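Local coordinates for protein L-serine ammonia-lyase (Rhizomucor miehei CAU432, PDB 5C3U) that binds pyridoxal-5'-phosphate and belongs to the family of pyridoxal-phosphate dependent enzymes, at residues K102-E106 with R107-S111; T165-D169 with N170-A174; G183-N186 with G187-G191; K238-S241 with S242-E246. All coordinates share one frame; numbering follows the deposited sequence.

Contact 1: K102-E106 with R107-S111; sequences KATNE and RICQS
Asn105 O takes two amides from the first turn of helix 106-114: Cys109 N at 3.3 Å, with an N-H...O angle of 161°, and Ile108 N, which adds a weak, strongly bent bond. The same Ile108 N also leans on the Asn105 side chain, whose OD1 lies 3.3 Å away in another weak bond. Asn105 is thus the N-cap of the helix. Its CG stands anti to the backbone N (chi1 179°), which carries the amide alongside the carbonyl and brings OD1 in front of the first turn. Asn105 CB and Ile108 CG1 pack 3.9 Å apart as the two side chains cross at about a right angle. One residue back, Thr104 packs its methyl beside the cap: CG2 touches both Ile108 CG2 and Cys109 SG, each 3.8 Å off, while its OG1 is bonded to Pro101 O. Next along the helix, Gln110 N reaches Glu106 O at 2.9 Å, and Arg107 O accepts Ser111 N and Ser111 OG from opposite faces of its plane. The amides of Ile108, Cys109 and Gln110 therefore all find acceptors within this stretch, Ile108 through weak bonds alone.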
ATOM      1  N   LYS A 102      18.477   2.215  10.814  1.00 34.10           N
ATOM      2  CA  LYS A 102      19.463   3.216  11.228  1.00 38.37           C
ATOM      3  C   LYS A 102      19.463   4.487  10.384  1.00 39.51           C
ATOM      4  O   LYS A 102      19.645   5.571  10.929  1.00 43.07           O
ATOM      5  CB  LYS A 102      20.869   2.600  11.257  1.00 39.22           C
ATOM      6  N   ALA A 103      19.243   4.360   9.074  1.00 41.74           N
ATOM      7  CA  ALA A 103      19.360   5.502   8.153  1.00 42.25           C
ATOM      8  C   ALA A 103      18.033   6.128   7.664  1.00 43.01           C
ATOM      9  O   ALA A 103      17.983   6.732   6.588  1.00 47.07           O
ATOM     10  CB  ALA A 103      20.231   5.106   6.967  1.00 43.40           C
ATOM     11  N   THR A 104      16.976   6.005   8.460  1.00 39.41           N
ATOM     12  CA  THR A 104      15.622   6.434   8.081  1.00 38.12           C
ATOM     13  C   THR A 104      15.456   7.950   7.826  1.00 39.66           C
ATOM     14  O   THR A 104      16.004   8.781   8.554  1.00 40.06           O
ATOM     15  CB  THR A 104      14.599   5.928   9.142  1.00 35.19           C
ATOM     16  OG1 THR A 104      14.524   4.497   9.064  1.00 32.78           O
ATOM     17  CG2 THR A 104      13.189   6.498   8.936  1.00 34.90           C
ATOM     18  N   ASN A 105      14.690   8.262   6.777  1.00 41.79           N
ATOM     19  CA  ASN A 105      14.239   9.609   6.424  1.00 45.40           C
ATOM     20  C   ASN A 105      13.892  10.407   7.679  1.00 45.46           C
ATOM     21  O   ASN A 105      13.141   9.943   8.543  1.00 43.55           O
ATOM     22  CB  ASN A 105      13.028   9.486   5.481  1.00 47.20           C
ATOM     23  CG  ASN A 105      12.459  10.826   5.059  1.00 50.16           C
ATOM     24  OD1 ASN A 105      11.505  11.317   5.662  1.00 50.88           O
ATOM     25  ND2 ASN A 105      13.033  11.422   4.014  1.00 51.00           N
ATOM     26  N   GLU A 106      14.454  11.605   7.791  1.00 46.22           N
ATOM     27  CA  GLU A 106      14.391  12.333   9.052  1.00 44.88           C
ATOM     28  C   GLU A 106      12.998  12.839   9.412  1.00 40.77           C
ATOM     29  O   GLU A 106      12.659  12.932  10.594  1.00 38.53           O
ATOM     30  CB  GLU A 106      15.395  13.469   9.081  1.00 51.17           C
ATOM     31  CG  GLU A 106      15.940  13.705  10.471  1.00 54.21           C
ATOM     32  CD  GLU A 106      17.403  14.076  10.446  1.00 61.48           C
ATOM     33  OE1 GLU A 106      17.726  15.222  10.842  1.00 64.08           O
ATOM     34  OE2 GLU A 106      18.220  13.223  10.020  1.00 62.14           O
ATOM     35  N   ARG A 107      12.194  13.146   8.404  1.00 37.88           N
ATOM     36  CA  ARG A 107      10.811  13.565   8.658  1.00 39.31           C
ATOM     37  C   ARG A 107       9.926  12.432   9.157  1.00 35.92           C
ATOM     38  O   ARG A 107       8.985  12.657   9.915  1.00 34.15           O
ATOM     39  CB  ARG A 107      10.207  14.261   7.445  1.00 38.94           C
ATOM     40  CG  ARG A 107      10.528  15.742   7.471  1.00 42.55           C
ATOM     41  CD  ARG A 107      10.182  16.456   6.178  1.00 42.88           C
ATOM     42  NE  ARG A 107      10.640  17.848   6.260  1.00 42.81           N
ATOM     43  CZ  ARG A 107      11.857  18.266   5.907  1.00 43.28           C
ATOM     44  NH1 ARG A 107      12.753  17.411   5.418  1.00 40.22           N
ATOM     45  NH2 ARG A 107      12.181  19.548   6.033  1.00 39.89           N
ATOM     46  N   ILE A 108      10.235  11.212   8.729  1.00 34.32           N
ATOM     47  CA  ILE A 108       9.577  10.042   9.274  1.00 33.59           C
ATOM     48  C   ILE A 108       9.855   9.978  10.780  1.00 31.78           C
ATOM     49  O   ILE A 108       8.920   9.825  11.578  1.00 33.87           O
ATOM     50  CB  ILE A 108      10.017   8.760   8.528  1.00 31.91           C
ATOM     51  CG1 ILE A 108       9.551   8.833   7.068  1.00 32.38           C
ATOM     52  CG2 ILE A 108       9.491   7.507   9.229  1.00 32.21           C
ATOM     53  CD1 ILE A 108       9.720   7.548   6.275  1.00 32.52           C
ATOM     54  N   CYS A 109      11.130  10.142  11.149  1.00 31.40           N
ATOM     55  CA  CYS A 109      11.578  10.119  12.539  1.00 31.58           C
ATOM     56  C   CYS A 109      10.932  11.228  13.353  1.00 33.13           C
ATOM     57  O   CYS A 109      10.454  10.991  14.469  1.00 28.43           O
ATOM     58  CB  CYS A 109      13.102  10.200  12.628  1.00 33.35           C
ATOM     59  SG  CYS A 109      13.933   8.727  11.960  1.00 38.64           S
ATOM     60  N   GLN A 110      10.876  12.426  12.774  1.00 31.65           N
ATOM     61  CA  GLN A 110      10.300  13.571  13.482  1.00 35.12           C
ATOM     62  C   GLN A 110       8.803  13.378  13.725  1.00 32.45           C
ATOM     63  O   GLN A 110       8.296  13.734  14.788  1.00 34.86           O
ATOM     64  CB  GLN A 110      10.527  14.874  12.716  1.00 38.78           C
ATOM     65  CG  GLN A 110       9.983  16.103  13.438  1.00 43.66           C
ATOM     66  CD  GLN A 110      10.621  16.310  14.806  1.00 49.35           C
ATOM     67  OE1 GLN A 110      11.772  16.740  14.912  1.00 55.12           O
ATOM     68  NE2 GLN A 110       9.872  16.008  15.861  1.00 51.49           N
ATOM     69  N   SER A 111       8.104  12.826  12.731  1.00 31.62           N
ATOM     70  CA  SER A 111       6.667  12.597  12.858  1.00 32.20           C
ATOM     71  C   SER A 111       6.379  11.644  13.990  1.00 31.09           C
ATOM     72  O   SER A 111       5.427  11.852  14.753  1.00 30.30           O
ATOM     73  CB  SER A 111       6.070  12.024  11.573  1.00 32.88           C
ATOM     74  OG  SER A 111       6.054  13.005  10.568  1.00 35.76           O
TER

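Contact 2: T165-D169 with N170-A174; sequences TQLND and NPPAA
A Schellman motif closes helix 150-166 and overlaps a type I' beta turn from Leu167 to Asn170. Asn168, with positive phi, is the C-prime residue; its N bonds to Thr165 O at 2.9 Å, and Asp169 N goes back to Lys164 O. The turn itself is pinned by Asn170 N to Leu167 O at 3.0 Å, a fairly straight bond (160° at the hydrogen) whose donor stands above the carbonyl plane, 49° out of it. Both central residues, Asn168 and Asp169, adopt left-handed backbone angles, as a type I' turn requires. Leu167 turns its side chain toward the following loop: CG lies beside its own backbone N (chi1 -68°), and CD1 comes to 4.1 Å from Pro172 CG, the two side chains meeting at about a right angle. Pro171 CD rests 3.2 Å from Asp169 O. Val308 of strand 306-311 touches both Leu167 and Pro172, so this apolar pair is pressed against the sheet, while Asn168, Asp169 and Asn170 are exposed. A left-handed C-prime residue is the mark of a Schellman motif, here run into a type I' turn before strand 174-178.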
ATOM      1  N   THR A 165     -19.669   3.769  -4.300  1.00 37.68           N
ATOM      2  CA  THR A 165     -20.437   5.003  -4.236  1.00 38.12           C
ATOM      3  C   THR A 165     -19.912   6.016  -5.249  1.00 36.87           C
ATOM      4  O   THR A 165     -20.674   6.552  -6.064  1.00 36.37           O
ATOM      5  CB  THR A 165     -20.411   5.597  -2.815  1.00 40.13           C
ATOM      6  OG1 THR A 165     -21.023   4.670  -1.917  1.00 43.49           O
ATOM      7  CG2 THR A 165     -21.180   6.899  -2.761  1.00 41.22           C
ATOM      8  N   GLN A 166     -18.605   6.259  -5.208  1.00 34.08           N
ATOM      9  CA  GLN A 166     -17.987   7.265  -6.062  1.00 32.75           C
ATOM     10  C   GLN A 166     -18.139   6.968  -7.546  1.00 33.04           C
ATOM     11  O   GLN A 166     -18.195   7.894  -8.353  1.00 34.86           O
ATOM     12  CB  GLN A 166     -16.516   7.448  -5.690  1.00 32.61           C
ATOM     13  CG  GLN A 166     -16.351   8.047  -4.308  1.00 31.21           C
ATOM     14  CD  GLN A 166     -14.906   8.081  -3.848  1.00 32.27           C
ATOM     15  OE1 GLN A 166     -14.168   7.106  -3.999  1.00 30.22           O
ATOM     16  NE2 GLN A 166     -14.512   9.190  -3.245  1.00 32.21           N
ATOM     17  N   LEU A 167     -18.226   5.691  -7.911  1.00 32.75           N
ATOM     18  CA  LEU A 167     -18.403   5.325  -9.316  1.00 35.56           C
ATOM     19  C   LEU A 167     -19.863   5.044  -9.672  1.00 37.66           C
ATOM     20  O   LEU A 167     -20.148   4.454 -10.725  1.00 36.65           O
ATOM     21  CB  LEU A 167     -17.551   4.108  -9.675  1.00 34.24           C
ATOM     22  CG  LEU A 167     -16.033   4.310  -9.685  1.00 34.01           C
ATOM     23  CD1 LEU A 167     -15.362   2.954  -9.828  1.00 35.61           C
ATOM     24  CD2 LEU A 167     -15.627   5.257 -10.809  1.00 34.56           C
ATOM     25  N   ASN A 168     -20.773   5.444  -8.781  1.00 40.25           N
ATOM     26  CA  ASN A 168     -22.220   5.334  -9.030  1.00 43.39           C
ATOM     27  C   ASN A 168     -22.654   3.904  -9.331  1.00 45.65           C
ATOM     28  O   ASN A 168     -23.478   3.666 -10.211  1.00 45.62           O
ATOM     29  CB  ASN A 168     -22.638   6.273 -10.173  1.00 46.07           C
ATOM     30  CG  ASN A 168     -22.229   7.717  -9.929  1.00 48.97           C
ATOM     31  OD1 ASN A 168     -22.670   8.342  -8.971  1.00 52.14           O
ATOM     32  ND2 ASN A 168     -21.386   8.255 -10.809  1.00 52.08           N
ATOM     33  N   ASP A 169     -22.081   2.954  -8.591  1.00 45.95           N
ATOM     34  CA  ASP A 169     -22.359   1.522  -8.755  1.00 45.74           C
ATOM     35  C   ASP A 169     -22.017   0.934 -10.141  1.00 43.41           C
ATOM     36  O   ASP A 169     -22.422  -0.183 -10.456  1.00 43.36           O
ATOM     37  CB  ASP A 169     -23.810   1.208  -8.339  1.00 51.40           C
ATOM     38  CG  ASP A 169     -24.055  -0.278  -8.094  1.00 58.37           C
ATOM     39  OD1 ASP A 169     -23.074  -1.052  -7.973  1.00 59.73           O
ATOM     40  OD2 ASP A 169     -25.243  -0.676  -8.028  1.00 60.81           O
ATOM     41  N   ASN A 170     -21.250   1.667 -10.948  1.00 40.67           N
ATOM     42  CA  ASN A 170     -20.734   1.137 -12.215  1.00 41.46           C
ATOM     43  C   ASN A 170     -19.407   0.434 -11.974  1.00 39.42           C
ATOM     44  O   ASN A 170     -18.418   1.102 -11.688  1.00 39.04           O
ATOM     45  CB  ASN A 170     -20.491   2.248 -13.249  1.00 42.19           C
ATOM     46  CG  ASN A 170     -21.757   2.976 -13.651  1.00 47.55           C
ATOM     47  OD1 ASN A 170     -21.850   4.198 -13.512  1.00 51.27           O
ATOM     48  ND2 ASN A 170     -22.731   2.238 -14.162  1.00 48.77           N
ATOM     49  N   PRO A 171     -19.375  -0.904 -12.104  1.00 39.00           N
ATOM     50  CA  PRO A 171     -18.117  -1.644 -11.955  1.00 37.56           C
ATOM     51  C   PRO A 171     -17.064  -1.196 -12.970  1.00 36.55           C
ATOM     52  O   PRO A 171     -17.365  -1.102 -14.172  1.00 34.63           O
ATOM     53  CB  PRO A 171     -18.529  -3.105 -12.218  1.00 36.83           C
ATOM     54  CG  PRO A 171     -19.831  -3.015 -12.957  1.00 40.29           C
ATOM     55  CD  PRO A 171     -20.506  -1.805 -12.388  1.00 40.31           C
ATOM     56  N   PRO A 172     -15.827  -0.929 -12.505  1.00 33.94           N
ATOM     57  CA  PRO A 172     -14.836  -0.507 -13.481  1.00 32.20           C
ATOM     58  C   PRO A 172     -14.287  -1.701 -14.234  1.00 31.00           C
ATOM     59  O   PRO A 172     -14.497  -2.842 -13.820  1.00 32.94           O
ATOM     60  CB  PRO A 172     -13.747   0.142 -12.625  1.00 32.11           C
ATOM     61  CG  PRO A 172     -13.843  -0.536 -11.308  1.00 30.98           C
ATOM     62  CD  PRO A 172     -15.290  -0.947 -11.128  1.00 33.17           C
ATOM     63  N   ALA A 173     -13.599  -1.424 -15.337  1.00 30.33           N
ATOM     64  CA  ALA A 173     -12.943  -2.438 -16.143  1.00 29.97           C
ATOM     65  C   ALA A 173     -11.777  -3.077 -15.395  1.00 31.15           C
ATOM     66  O   ALA A 173     -11.413  -4.212 -15.669  1.00 32.27           O
ATOM     67  CB  ALA A 173     -12.441  -1.820 -17.433  1.00 33.15           C
ATOM     68  N   ALA A 174     -11.163  -2.332 -14.485  1.00 29.14           N
ATOM     69  CA  ALA A 174     -10.064  -2.877 -13.682  1.00 27.59           C
ATOM     70  C   ALA A 174      -9.758  -1.958 -12.516  1.00 26.76           C
ATOM     71  O   ALA A 174     -10.048  -0.750 -12.557  1.00 26.68           O
ATOM     72  CB  ALA A 174      -8.809  -3.047 -14.523  1.00 28.70           C
TER

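Contact 3: G183-N186 with G187-G191; sequences GLLN and GVIMG. With PLP (pyridoxal-5'-phosphate), chain B.
The flat peptide group between Gly183 and Leu184 is used on both its polar atoms: Gly183 O accepts Gly187 N at 3.1 Å, the donor tilted a little from the carbonyl plane, while Leu184 N gives its hydrogen to O1P of pyridoxal-5'-phosphate at 2.9 Å. The next two carbonyls accept almost head-on, Leu184 O from Val188 N at 2.8 Å and Leu185 O from Ile189 N in a nearly straight bond (173°). The one side-chain amide, that of Asn186, is held from helix 242-250 and its cap: OD1 bonds to Ser244 OG and ND2 to Ser241 OG, while Trp153 and Leu247 also touch this side chain. This is the start of helix 183-194 in a beta-alpha-beta unit between strands 174-178 and 202-207. The phosphate sits at the helix N-terminus, and the amides of Gly180, Gly181 and Gly182 also bond to pyridoxal-5'-phosphate, probably through its phosphate; the helix dipole would probably help to hold its negative charge. With no side chain on Gly183, O1P can come within 3.1 Å of Gly183 N. Leu185 and Ile189 slant across one another, CD1 to CD1 at 3.8 Å, and Leu185 gets there because its CG is anti to the backbone N (chi1 178°). Leu184 CD1 likewise meets Val188 CG2, more loosely at 4.1 Å. Met190 CG stands beside its own backbone N, 3.3 Å from Asn186 O.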
ATOM      1  N   GLY A 183      -1.822  -7.431   1.926  1.00 23.10           N
ATOM      2  CA  GLY A 183      -2.912  -6.948   2.788  1.00 21.91           C
ATOM      3  C   GLY A 183      -3.947  -6.124   2.048  1.00 21.79           C
ATOM      4  O   GLY A 183      -5.150  -6.332   2.190  1.00 21.04           O
ATOM      5  N   LEU A 184      -3.471  -5.154   1.273  1.00 21.66           N
ATOM      6  CA  LEU A 184      -4.362  -4.265   0.516  1.00 21.42           C
ATOM      7  C   LEU A 184      -5.092  -5.068  -0.545  1.00 20.52           C
ATOM      8  O   LEU A 184      -6.321  -4.998  -0.661  1.00 21.38           O
ATOM      9  CB  LEU A 184      -3.573  -3.118  -0.110  1.00 21.91           C
ATOM     10  CG  LEU A 184      -4.352  -2.140  -0.978  1.00 22.27           C
ATOM     11  CD1 LEU A 184      -5.500  -1.475  -0.219  1.00 24.56           C
ATOM     12  CD2 LEU A 184      -3.370  -1.104  -1.537  1.00 25.07           C
ATOM     13  N   LEU A 185      -4.323  -5.859  -1.278  1.00 20.71           N
ATOM     14  CA  LEU A 185      -4.875  -6.793  -2.238  1.00 21.07           C
ATOM     15  C   LEU A 185      -6.047  -7.601  -1.663  1.00 21.88           C
ATOM     16  O   LEU A 185      -7.124  -7.647  -2.262  1.00 21.37           O
ATOM     17  CB  LEU A 185      -3.797  -7.722  -2.777  1.00 21.73           C
ATOM     18  CG  LEU A 185      -4.364  -8.749  -3.762  1.00 23.70           C
ATOM     19  CD1 LEU A 185      -4.960  -8.041  -4.982  1.00 25.33           C
ATOM     20  CD2 LEU A 185      -3.334  -9.789  -4.166  1.00 25.48           C
ATOM     21  N   ASN A 186      -5.819  -8.249  -0.523  1.00 21.01           N
ATOM     22  CA  ASN A 186      -6.868  -9.045   0.142  1.00 21.48           C
ATOM     23  C   ASN A 186      -8.111  -8.221   0.465  1.00 23.16           C
ATOM     24  O   ASN A 186      -9.235  -8.669   0.236  1.00 23.60           O
ATOM     25  CB  ASN A 186      -6.330  -9.717   1.427  1.00 22.47           C
ATOM     26  CG  ASN A 186      -5.191 -10.701   1.163  1.00 23.96           C
ATOM     27  OD1 ASN A 186      -4.923 -11.085   0.019  1.00 24.35           O
ATOM     28  ND2 ASN A 186      -4.501 -11.104   2.232  1.00 23.98           N
ATOM     29  N   GLY A 187      -7.918  -7.022   1.023  1.00 21.22           N
ATOM     30  CA  GLY A 187      -9.057  -6.154   1.293  1.00 21.83           C
ATOM     31  C   GLY A 187      -9.811  -5.762   0.020  1.00 22.58           C
ATOM     32  O   GLY A 187     -11.042  -5.724  -0.001  1.00 24.40           O
ATOM     33  N   VAL A 188      -9.074  -5.474  -1.050  1.00 22.67           N
ATOM     34  CA  VAL A 188      -9.714  -5.121  -2.316  1.00 22.52           C
ATOM     35  C   VAL A 188     -10.587  -6.278  -2.836  1.00 24.87           C
ATOM     36  O   VAL A 188     -11.791  -6.100  -3.107  1.00 25.20           O
ATOM     37  CB  VAL A 188      -8.676  -4.638  -3.353  1.00 23.30           C
ATOM     38  CG1 VAL A 188      -9.317  -4.431  -4.718  1.00 25.22           C
ATOM     39  CG2 VAL A 188      -8.070  -3.316  -2.878  1.00 23.19           C
ATOM     40  N   ILE A 189     -10.008  -7.464  -2.906  1.00 24.80           N
ATOM     41  CA  ILE A 189     -10.760  -8.614  -3.397  1.00 26.82           C
ATOM     42  C   ILE A 189     -11.973  -8.904  -2.494  1.00 28.24           C
ATOM     43  O   ILE A 189     -13.095  -9.110  -2.983  1.00 29.71           O
ATOM     44  CB  ILE A 189      -9.869  -9.850  -3.511  1.00 27.49           C
ATOM     45  CG1 ILE A 189      -8.808  -9.645  -4.601  1.00 28.06           C
ATOM     46  CG2 ILE A 189     -10.710 -11.085  -3.821  1.00 27.72           C
ATOM     47  CD1 ILE A 189      -7.684 -10.651  -4.502  1.00 28.04           C
ATOM     48  N   MET A 190     -11.759  -8.885  -1.183  1.00 29.72           N
ATOM     49  CA  MET A 190     -12.860  -9.112  -0.238  1.00 30.86           C
ATOM     50  C   MET A 190     -13.954  -8.053  -0.342  1.00 30.68           C
ATOM     51  O   MET A 190     -15.142  -8.386  -0.331  1.00 29.72           O
ATOM     52  CB  MET A 190     -12.343  -9.242   1.194  1.00 33.43           C
ATOM     53  CG  MET A 190     -11.607 -10.547   1.428  1.00 37.21           C
ATOM     54  SD  MET A 190     -10.660 -10.606   2.967  1.00 44.35           S
ATOM     55  CE  MET A 190     -11.082 -12.274   3.467  1.00 43.81           C
ATOM     56  N   GLY A 191     -13.553  -6.781  -0.441  1.00 29.10           N
ATOM     57  CA  GLY A 191     -14.488  -5.689  -0.717  1.00 30.27           C
ATOM     58  C   GLY A 191     -15.285  -5.871  -2.000  1.00 29.79           C
ATOM     59  O   GLY A 191     -16.491  -5.587  -2.032  1.00 28.77           O
TER
HETATM   60  N1  PLP B 401       1.789   1.113  -1.267  1.00 26.72           N
HETATM   61  C2  PLP B 401       2.094   1.748  -0.122  1.00 26.55           C
HETATM   62  C2A PLP B 401       2.588   3.174  -0.107  1.00 26.39           C
HETATM   63  C3  PLP B 401       1.956   1.029   1.146  1.00 26.84           C
HETATM   64  O3  PLP B 401       2.255   1.651   2.330  1.00 28.00           O
HETATM   65  C4  PLP B 401       1.452  -0.360   1.080  1.00 27.32           C
HETATM   66  C4A PLP B 401       1.261  -1.119   2.326  1.00 27.96           C
HETATM   67  C5  PLP B 401       1.147  -0.963  -0.242  1.00 28.88           C
HETATM   68  C6  PLP B 401       1.335  -0.157  -1.370  1.00 27.81           C
HETATM   69  C5A PLP B 401       0.634  -2.397  -0.391  1.00 29.08           C
HETATM   70  O4P PLP B 401       1.012  -3.136   0.764  1.00 29.63           O
HETATM   71  P   PLP B 401       0.562  -4.635   1.184  1.00 24.57           P
HETATM   72  O1P PLP B 401      -0.720  -4.541   1.935  1.00 26.22           O
HETATM   73  O2P PLP B 401       0.502  -5.510  -0.080  1.00 25.29           O
HETATM   74  O3P PLP B 401       1.736  -4.982   2.029  1.00 26.21           O

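Contact 4: K238-S241 with S242-E246; sequences KAVS and SKSLE
Ser241 OG gives its hydrogen to Ser244 OG at 2.7 Å, a short link between the N-cap residue of helix 242-250 and a residue in its first turn. The two serines reach each other through different rotamers. Ser241 holds OG between its backbone N and carbonyl carbon (chi1 71°), which swings the hydroxyl over the helix start, and Ser244 sets its own OG beside its backbone N, anti to the carbonyl carbon (chi1 -65°), pointing back at the cap. The backbone adds a second tie: Ser244 N bonds to Ser241 O at 2.9 Å, though bent, and with the donor well above the carbonyl plane. Ser241 OG and Ser244 N are 3.2 Å apart. Both buried hydroxyls also have partners on helix 183-194, so the cap is tied to the neighbouring helix. Ser241 is further joined through its backbone to Gly181, whose amide bonds to the cofactor, which places this helix start close to the cofactor site. Val240 turns CG2 away from its backbone N toward the serine pair, lying 3.9 Å from Ser244 OG, with Phe213 of helix 212-219 also touching Val240. Lys243, which packs against Met190 of helix 183-194, has its chain bent twice, at chi2 and chi3, bringing NZ to 3.7 Å from Glu246 OE1, a long salt bridge.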
ATOM      1  N   LYS A 238       9.175 -10.761   2.213  1.00 28.18           N
ATOM      2  CA  LYS A 238       9.854 -12.062   2.077  1.00 27.58           C
ATOM      3  C   LYS A 238       8.902 -13.091   1.477  1.00 28.65           C
ATOM      4  O   LYS A 238       9.339 -14.033   0.780  1.00 28.79           O
ATOM      5  CB  LYS A 238      10.402 -12.536   3.439  1.00 27.87           C
ATOM      6  N   ALA A 239       7.607 -12.913   1.749  1.00 27.98           N
ATOM      7  CA  ALA A 239       6.557 -13.798   1.255  1.00 26.68           C
ATOM      8  C   ALA A 239       5.240 -13.050   1.187  1.00 27.18           C
ATOM      9  O   ALA A 239       5.038 -12.054   1.893  1.00 28.99           O
ATOM     10  CB  ALA A 239       6.426 -15.015   2.169  1.00 27.69           C
ATOM     11  N   VAL A 240       4.334 -13.504   0.345  1.00 25.22           N
ATOM     12  CA  VAL A 240       3.009 -12.898   0.312  1.00 25.85           C
ATOM     13  C   VAL A 240       2.117 -13.664   1.301  1.00 27.90           C
ATOM     14  O   VAL A 240       2.423 -14.816   1.651  1.00 27.65           O
ATOM     15  CB  VAL A 240       2.461 -12.853  -1.132  1.00 27.91           C
ATOM     16  CG1 VAL A 240       1.866 -14.191  -1.557  1.00 26.61           C
ATOM     17  CG2 VAL A 240       1.464 -11.722  -1.322  1.00 31.35           C
ATOM     18  N   SER A 241       1.037 -13.033   1.775  1.00 26.98           N
ATOM     19  CA  SER A 241       0.147 -13.729   2.713  1.00 28.04           C
ATOM     20  C   SER A 241      -0.492 -14.936   2.044  1.00 27.94           C
ATOM     21  O   SER A 241      -0.852 -14.879   0.866  1.00 25.60           O
ATOM     22  CB  SER A 241      -0.946 -12.807   3.216  1.00 29.11           C
ATOM     23  OG  SER A 241      -1.867 -12.538   2.194  1.00 31.51           O
ATOM     24  N   SER A 242      -0.649 -16.020   2.802  1.00 27.62           N
ATOM     25  CA  SER A 242      -1.329 -17.226   2.278  1.00 28.07           C
ATOM     26  C   SER A 242      -2.760 -16.930   1.790  1.00 27.27           C
ATOM     27  O   SER A 242      -3.270 -17.585   0.872  1.00 25.73           O
ATOM     28  CB  SER A 242      -1.351 -18.316   3.347  1.00 30.53           C
ATOM     29  OG  SER A 242      -2.176 -17.891   4.405  1.00 35.63           O
ATOM     30  N   LYS A 243      -3.408 -15.942   2.414  1.00 26.70           N
ATOM     31  CA  LYS A 243      -4.742 -15.520   1.990  1.00 27.61           C
ATOM     32  C   LYS A 243      -4.730 -14.960   0.570  1.00 25.90           C
ATOM     33  O   LYS A 243      -5.694 -15.145  -0.158  1.00 27.27           O
ATOM     34  CB  LYS A 243      -5.320 -14.491   2.977  1.00 29.47           C
ATOM     35  CG  LYS A 243      -6.695 -13.911   2.624  1.00 32.01           C
ATOM     36  CD  LYS A 243      -7.798 -14.959   2.507  1.00 36.78           C
ATOM     37  CE  LYS A 243      -8.147 -15.602   3.833  1.00 41.35           C
ATOM     38  NZ  LYS A 243      -9.554 -16.102   3.815  1.00 45.84           N
ATOM     39  N   SER A 244      -3.640 -14.287   0.180  1.00 26.12           N
ATOM     40  CA  SER A 244      -3.552 -13.653  -1.145  1.00 26.68           C
ATOM     41  C   SER A 244      -3.613 -14.699  -2.255  1.00 27.76           C
ATOM     42  O   SER A 244      -4.337 -14.533  -3.241  1.00 27.87           O
ATOM     43  CB  SER A 244      -2.257 -12.840  -1.285  1.00 25.94           C
ATOM     44  OG  SER A 244      -2.273 -11.757  -0.370  1.00 27.25           O
ATOM     45  N   LEU A 245      -2.836 -15.754  -2.070  1.00 28.04           N
ATOM     46  CA  LEU A 245      -2.780 -16.881  -3.011  1.00 30.16           C
ATOM     47  C   LEU A 245      -4.129 -17.589  -3.104  1.00 33.15           C
ATOM     48  O   LEU A 245      -4.596 -17.933  -4.199  1.00 34.06           O
ATOM     49  CB  LEU A 245      -1.670 -17.844  -2.577  1.00 32.13           C
ATOM     50  CG  LEU A 245      -1.200 -18.935  -3.561  1.00 33.28           C
ATOM     51  CD1 LEU A 245      -0.627 -18.325  -4.831  1.00 34.69           C
ATOM     52  CD2 LEU A 245      -0.166 -19.843  -2.911  1.00 34.06           C
ATOM     53  N   GLU A 246      -4.756 -17.799  -1.950  1.00 33.68           N
ATOM     54  CA  GLU A 246      -6.083 -18.401  -1.860  1.00 36.98           C
ATOM     55  C   GLU A 246      -7.144 -17.585  -2.612  1.00 36.92           C
ATOM     56  O   GLU A 246      -7.900 -18.133  -3.419  1.00 35.22           O
ATOM     57  CB  GLU A 246      -6.453 -18.590  -0.376  1.00 41.69           C
ATOM     58  CG  GLU A 246      -7.915 -18.872  -0.070  1.00 48.90           C
ATOM     59  CD  GLU A 246      -8.144 -19.287   1.378  1.00 54.74           C
ATOM     60  OE1 GLU A 246      -7.447 -18.770   2.285  1.00 56.47           O
ATOM     61  OE2 GLU A 246      -9.032 -20.137   1.610  1.00 60.30           O
TER

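Overall arrangement
Along the chain the four contacts come in numerical order without overlap. Contact 1 starts helix 106-114, between strands 95-100 and 118-121 of the four-stranded parallel sheet; the other three belong to the part built on the six-stranded mixed sheet. Contact 2 ends helix 150-166 and leads into strand 174-178, which runs on to helix 183-194 of contact 3, centres about 16 Å apart. Contacts 3 and 4 touch, with centres about 12 Å apart, so two helix starts are joined at the cofactor site. Contact 1 lies about 29 Å from both, centre to centre; it and contact 2, about 38 Å apart, are helix ends farther out, on opposite sides of the chain's centre.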